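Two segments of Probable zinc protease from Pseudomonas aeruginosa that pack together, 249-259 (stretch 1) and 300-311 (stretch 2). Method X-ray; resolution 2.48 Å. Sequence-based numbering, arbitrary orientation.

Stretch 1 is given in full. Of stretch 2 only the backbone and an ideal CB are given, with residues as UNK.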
# COMPACT_ATOMS: atom_id res chain seq x y z
N MET A 249 -15.05 1.89 -13.72
CA MET A 249 -14.43 0.60 -13.94
C MET A 249 -12.99 0.74 -14.34
O MET A 249 -12.67 1.48 -15.22
CB MET A 249 -15.16 -0.15 -15.02
CG MET A 249 -16.55 -0.56 -14.63
SD MET A 249 -17.50 -1.18 -15.99
CE MET A 249 -16.74 -2.75 -16.29
N GLY A 250 -12.10 0.02 -13.69
CA GLY A 250 -10.70 0.06 -14.03
C GLY A 250 -10.11 -1.29 -14.30
O GLY A 250 -10.39 -2.19 -13.61
N PHE A 251 -9.28 -1.41 -15.31
CA PHE A 251 -8.61 -2.66 -15.59
C PHE A 251 -7.11 -2.58 -15.43
O PHE A 251 -6.50 -1.74 -15.99
CB PHE A 251 -8.96 -3.12 -16.98
CG PHE A 251 -10.35 -3.61 -17.11
CD1 PHE A 251 -10.67 -4.86 -16.75
CD2 PHE A 251 -11.33 -2.80 -17.59
CE1 PHE A 251 -11.93 -5.32 -16.88
CE2 PHE A 251 -12.61 -3.25 -17.71
CZ PHE A 251 -12.91 -4.52 -17.35
N ASN A 252 -6.53 -3.47 -14.66
CA ASN A 252 -5.09 -3.46 -14.46
C ASN A 252 -4.38 -3.88 -15.70
O ASN A 252 -4.66 -4.90 -16.27
CB ASN A 252 -4.67 -4.38 -13.34
CG ASN A 252 -5.11 -3.92 -11.99
OD1 ASN A 252 -6.14 -4.29 -11.53
ND2 ASN A 252 -4.31 -3.12 -11.36
N VAL A 253 -3.43 -3.07 -16.12
CA VAL A 253 -2.81 -3.25 -17.40
C VAL A 253 -1.39 -2.79 -17.39
O VAL A 253 -0.96 -2.19 -16.46
CB VAL A 253 -3.54 -2.52 -18.53
CG1 VAL A 253 -4.81 -3.22 -18.89
CG2 VAL A 253 -3.79 -1.09 -18.16
N PRO A 254 -0.65 -3.08 -18.42
CA PRO A 254 0.70 -2.57 -18.59
C PRO A 254 0.79 -1.15 -19.12
O PRO A 254 -0.14 -0.60 -19.62
CB PRO A 254 1.30 -3.53 -19.58
CG PRO A 254 0.16 -4.06 -20.31
CD PRO A 254 -0.91 -4.20 -19.32
N SER A 255 1.97 -0.60 -19.04
CA SER A 255 2.28 0.66 -19.66
C SER A 255 3.63 0.48 -20.29
O SER A 255 4.22 -0.54 -20.15
CB SER A 255 2.24 1.80 -18.66
OG SER A 255 3.46 2.00 -18.07
N LEU A 256 4.09 1.47 -21.02
CA LEU A 256 5.36 1.42 -21.68
C LEU A 256 6.50 1.31 -20.68
O LEU A 256 7.55 0.83 -20.99
CB LEU A 256 5.53 2.59 -22.61
CG LEU A 256 4.57 2.54 -23.78
CD1 LEU A 256 4.55 3.84 -24.54
CD2 LEU A 256 4.90 1.41 -24.71
N GLY A 257 6.27 1.74 -19.47
CA GLY A 257 7.23 1.58 -18.42
C GLY A 257 7.48 0.14 -18.08
O GLY A 257 8.54 -0.21 -17.66
N SER A 258 6.46 -0.68 -18.24
CA SER A 258 6.48 -2.04 -17.79
C SER A 258 6.25 -3.13 -18.80
O SER A 258 6.08 -4.26 -18.43
CB SER A 258 5.44 -2.19 -16.71
OG SER A 258 4.16 -2.15 -17.26
N SER A 259 6.20 -2.80 -20.08
CA SER A 259 5.76 -3.78 -21.04
C SER A 259 6.81 -4.29 -21.97
O SER A 259 7.51 -3.55 -22.60
CB SER A 259 4.60 -3.26 -21.86
OG SER A 259 4.25 -4.19 -22.84
N UNK A 300 -10.09 6.87 -19.59
CA UNK A 300 -8.80 7.43 -19.41
C UNK A 300 -7.80 6.31 -19.28
O UNK A 300 -8.05 5.38 -18.59
CB UNK A 300 -8.77 8.36 -18.19
N UNK A 301 -6.71 6.36 -20.01
CA UNK A 301 -5.60 5.42 -19.84
C UNK A 301 -4.27 6.12 -20.04
O UNK A 301 -4.04 6.62 -21.10
CB UNK A 301 -5.73 4.25 -20.82
N UNK A 302 -3.40 6.14 -19.04
CA UNK A 302 -2.08 6.70 -19.23
C UNK A 302 -1.10 5.62 -19.57
O UNK A 302 -0.85 4.76 -18.79
CB UNK A 302 -1.62 7.46 -17.98
N UNK A 303 -0.57 5.68 -20.77
CA UNK A 303 0.32 4.69 -21.29
C UNK A 303 1.75 4.98 -20.96
O UNK A 303 2.61 4.20 -21.27
CB UNK A 303 0.15 4.57 -22.81
N UNK A 304 2.00 6.10 -20.33
CA UNK A 304 3.36 6.54 -20.07
C UNK A 304 3.79 6.54 -18.62
O UNK A 304 4.39 7.46 -18.16
CB UNK A 304 3.54 7.95 -20.63
N UNK A 305 3.43 5.50 -17.90
CA UNK A 305 3.87 5.28 -16.53
C UNK A 305 5.23 4.65 -16.35
O UNK A 305 5.72 3.93 -17.17
CB UNK A 305 2.84 4.40 -15.82
N UNK A 306 5.80 4.90 -15.21
CA UNK A 306 7.01 4.31 -14.77
C UNK A 306 6.83 2.83 -14.68
O UNK A 306 7.68 2.07 -15.02
CB UNK A 306 7.46 4.90 -13.43
N UNK A 307 5.70 2.44 -14.14
CA UNK A 307 5.32 1.07 -14.02
C UNK A 307 4.03 0.81 -14.73
O UNK A 307 3.77 1.35 -15.75
CB UNK A 307 5.21 0.67 -12.55
N UNK A 308 3.20 0.01 -14.12
CA UNK A 308 1.92 -0.41 -14.63
C UNK A 308 0.85 0.64 -14.58
O UNK A 308 1.04 1.68 -14.04
CB UNK A 308 1.44 -1.64 -13.86
N UNK A 309 -0.30 0.33 -15.13
CA UNK A 309 -1.32 1.31 -15.36
C UNK A 309 -2.72 0.75 -15.28
O UNK A 309 -2.92 -0.38 -15.02
CB UNK A 309 -1.10 1.96 -16.73
N UNK A 310 -3.67 1.63 -15.51
CA UNK A 310 -5.06 1.35 -15.36
C UNK A 310 -5.82 1.83 -16.57
O UNK A 310 -5.59 2.91 -17.02
CB UNK A 310 -5.61 1.99 -14.08
N UNK A 311 -6.73 1.03 -17.08
CA UNK A 311 -7.58 1.43 -18.16
C UNK A 311 -8.92 1.72 -17.58
O UNK A 311 -9.53 0.88 -17.04
CB UNK A 311 -7.66 0.37 -19.26

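Position 300 has strand-like backbone angles and an ideal CB with nothing of stretch 1 within reach, so this contact sets no rule there; the deposited residue is Tyr 300, poorly ordered. Position 301 is more telling. Its CB points toward stretch 1 but stops well short of it, the ideal CB lying 6.3 Å from Val 253 CG2, and across the gap wait that methyl and the carbonyl of Pro 254. A long side chain, apolar along its length and ending in a donor, would suit. It is Tyr 301: CE1 lies 3.7 Å from Val 253 CG2, and OH donates a hydrogen bond to Pro 254 O at 2.5 Å, near the plane of the ring.

Position 302 points sideways with no neighbor across the gap, so many residues would do. Asp 302 works within its own stretch, its OD1 accepting from the backbone N of 304 at 2.6 Å. At position 303 the backbone does the main work, its O receiving Leu 256 N at 3.1 Å. The CB points sideways, 4.8 Å from Leu 256 CD1, so a small apolar group fits comfortably; the residue is Ala 303.

Position 304 sends its CB away, yet Leu 256 extends an apolar end into the neighborhood. Only a side chain long enough to turn back can use it, and a large apolar one is the natural candidate. Phe 304, with chi1 in m, brings CE1 to 3.5 Å from Leu 256 CD1.

At position 305 the ideal CB is 3.4 Å from Ser 255 OG, and the carbonyl O is 3.1 Å from Gly 257 CA, a CA-H...O contact. Polar or small residues are plausible. The residue is Asn 305; it is CB that comes nearest to stretch 1, and the side-chain amide makes no hydrogen bond to it. Position 306 points away, leaving its side chain free of stretch 1; Arg 306 is deposited, and its side chain takes no part in the contact, which here is made by the backbone. Its carbonyl also faces Gly 257, where an ideal CB would clash with the O atoms of both 305 and 306: the close approach depends on glycine in stretch 1.

Position 307 has phi/psi of -121/-140, an unusual combination that favors glycine. Gly 307 offers its O to Ser 255 OG in a very short hydrogen bond of 2.4 Å.

Position 308 points sideways, its CB 4.4 Å from Ser 258 OG. A short acceptor such as Asp or Asn would suit that hydroxyl. Asp 308 takes it: Ser 258 OG donates to OD1 at 2.5 Å, again very short.

From 309 the chain pairs antiparallel with stretch 1. Position 309 shares a face with Val 253, and its CB is 3.9 Å from Ser 255 CB, so a small residue fits; Ser 309 turns its OG to Asp 302 O, 2.8 Å away. Position 310 lies on the face of Asn 252, near Gly 250, whose lack of a side chain leaves room for a branched apolar group. Leu 310 places CD2 4.0 Å from Gly 250 C. Position 311, beside Phe 251 and Val 253, invites an apolar residue: Phe 311 sets CB 4.3 Å from Val 253 CG2, while its N donates to Phe 251 O at 3.0 Å.

Stretch 2 300-311: YYDAFNRGDSLF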
# COMPACT_ATOMS: atom_id res chain seq x y z
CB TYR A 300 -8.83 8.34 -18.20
CG TYR A 300 -7.50 8.85 -17.73
CD1 TYR A 300 -6.83 9.84 -18.41
CD2 TYR A 300 -6.92 8.35 -16.59
CE1 TYR A 300 -5.62 10.31 -17.98
CE2 TYR A 300 -5.70 8.81 -16.15
CZ TYR A 300 -5.06 9.79 -16.84
OH TYR A 300 -3.85 10.23 -16.36
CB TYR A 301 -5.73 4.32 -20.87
CG TYR A 301 -4.55 3.40 -21.00
CD1 TYR A 301 -4.01 2.79 -19.91
CD2 TYR A 301 -3.98 3.15 -22.22
CE1 TYR A 301 -2.95 1.96 -20.02
CE2 TYR A 301 -2.92 2.31 -22.34
CZ TYR A 301 -2.42 1.72 -21.22
OH TYR A 301 -1.37 0.88 -21.29
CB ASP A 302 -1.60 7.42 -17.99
CG ASP A 302 -0.27 8.11 -18.20
OD1 ASP A 302 0.38 7.85 -19.20
OD2 ASP A 302 0.13 8.91 -17.36
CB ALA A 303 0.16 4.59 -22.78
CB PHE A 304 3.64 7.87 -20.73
CG PHE A 304 3.37 7.87 -22.17
CD1 PHE A 304 4.28 7.37 -23.03
CD2 PHE A 304 2.19 8.32 -22.66
CE1 PHE A 304 4.04 7.34 -24.36
CE2 PHE A 304 1.94 8.29 -23.98
CZ PHE A 304 2.87 7.80 -24.84
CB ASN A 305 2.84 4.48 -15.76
CG ASN A 305 1.65 5.30 -15.35
OD1 ASN A 305 1.78 6.43 -14.94
ND2 ASN A 305 0.50 4.72 -15.44
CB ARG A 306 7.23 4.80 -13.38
CG ARG A 306 8.62 5.01 -12.91
CD ARG A 306 8.51 5.52 -11.51
NE ARG A 306 9.47 4.91 -10.66
CZ ARG A 306 9.27 4.49 -9.43
NH1 ARG A 306 8.11 4.59 -8.85
NH2 ARG A 306 10.26 3.96 -8.79
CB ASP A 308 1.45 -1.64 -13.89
CG ASP A 308 2.18 -2.85 -14.28
OD1 ASP A 308 2.70 -2.89 -15.39
OD2 ASP A 308 2.24 -3.77 -13.49
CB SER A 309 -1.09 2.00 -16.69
OG SER A 309 -1.94 3.09 -16.82
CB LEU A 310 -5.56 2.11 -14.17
CG LEU A 310 -5.98 1.49 -12.87
CD1 LEU A 310 -6.96 2.40 -12.20
CD2 LEU A 310 -6.61 0.13 -13.05
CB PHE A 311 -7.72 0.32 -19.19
CG PHE A 311 -8.45 0.73 -20.43
CD1 PHE A 311 -9.81 0.77 -20.46
CD2 PHE A 311 -7.76 1.06 -21.55
CE1 PHE A 311 -10.47 1.14 -21.59
CE2 PHE A 311 -8.42 1.43 -22.68
CZ PHE A 311 -9.77 1.48 -22.70
O HOH W 1 -2.30 -2.21 -12.80
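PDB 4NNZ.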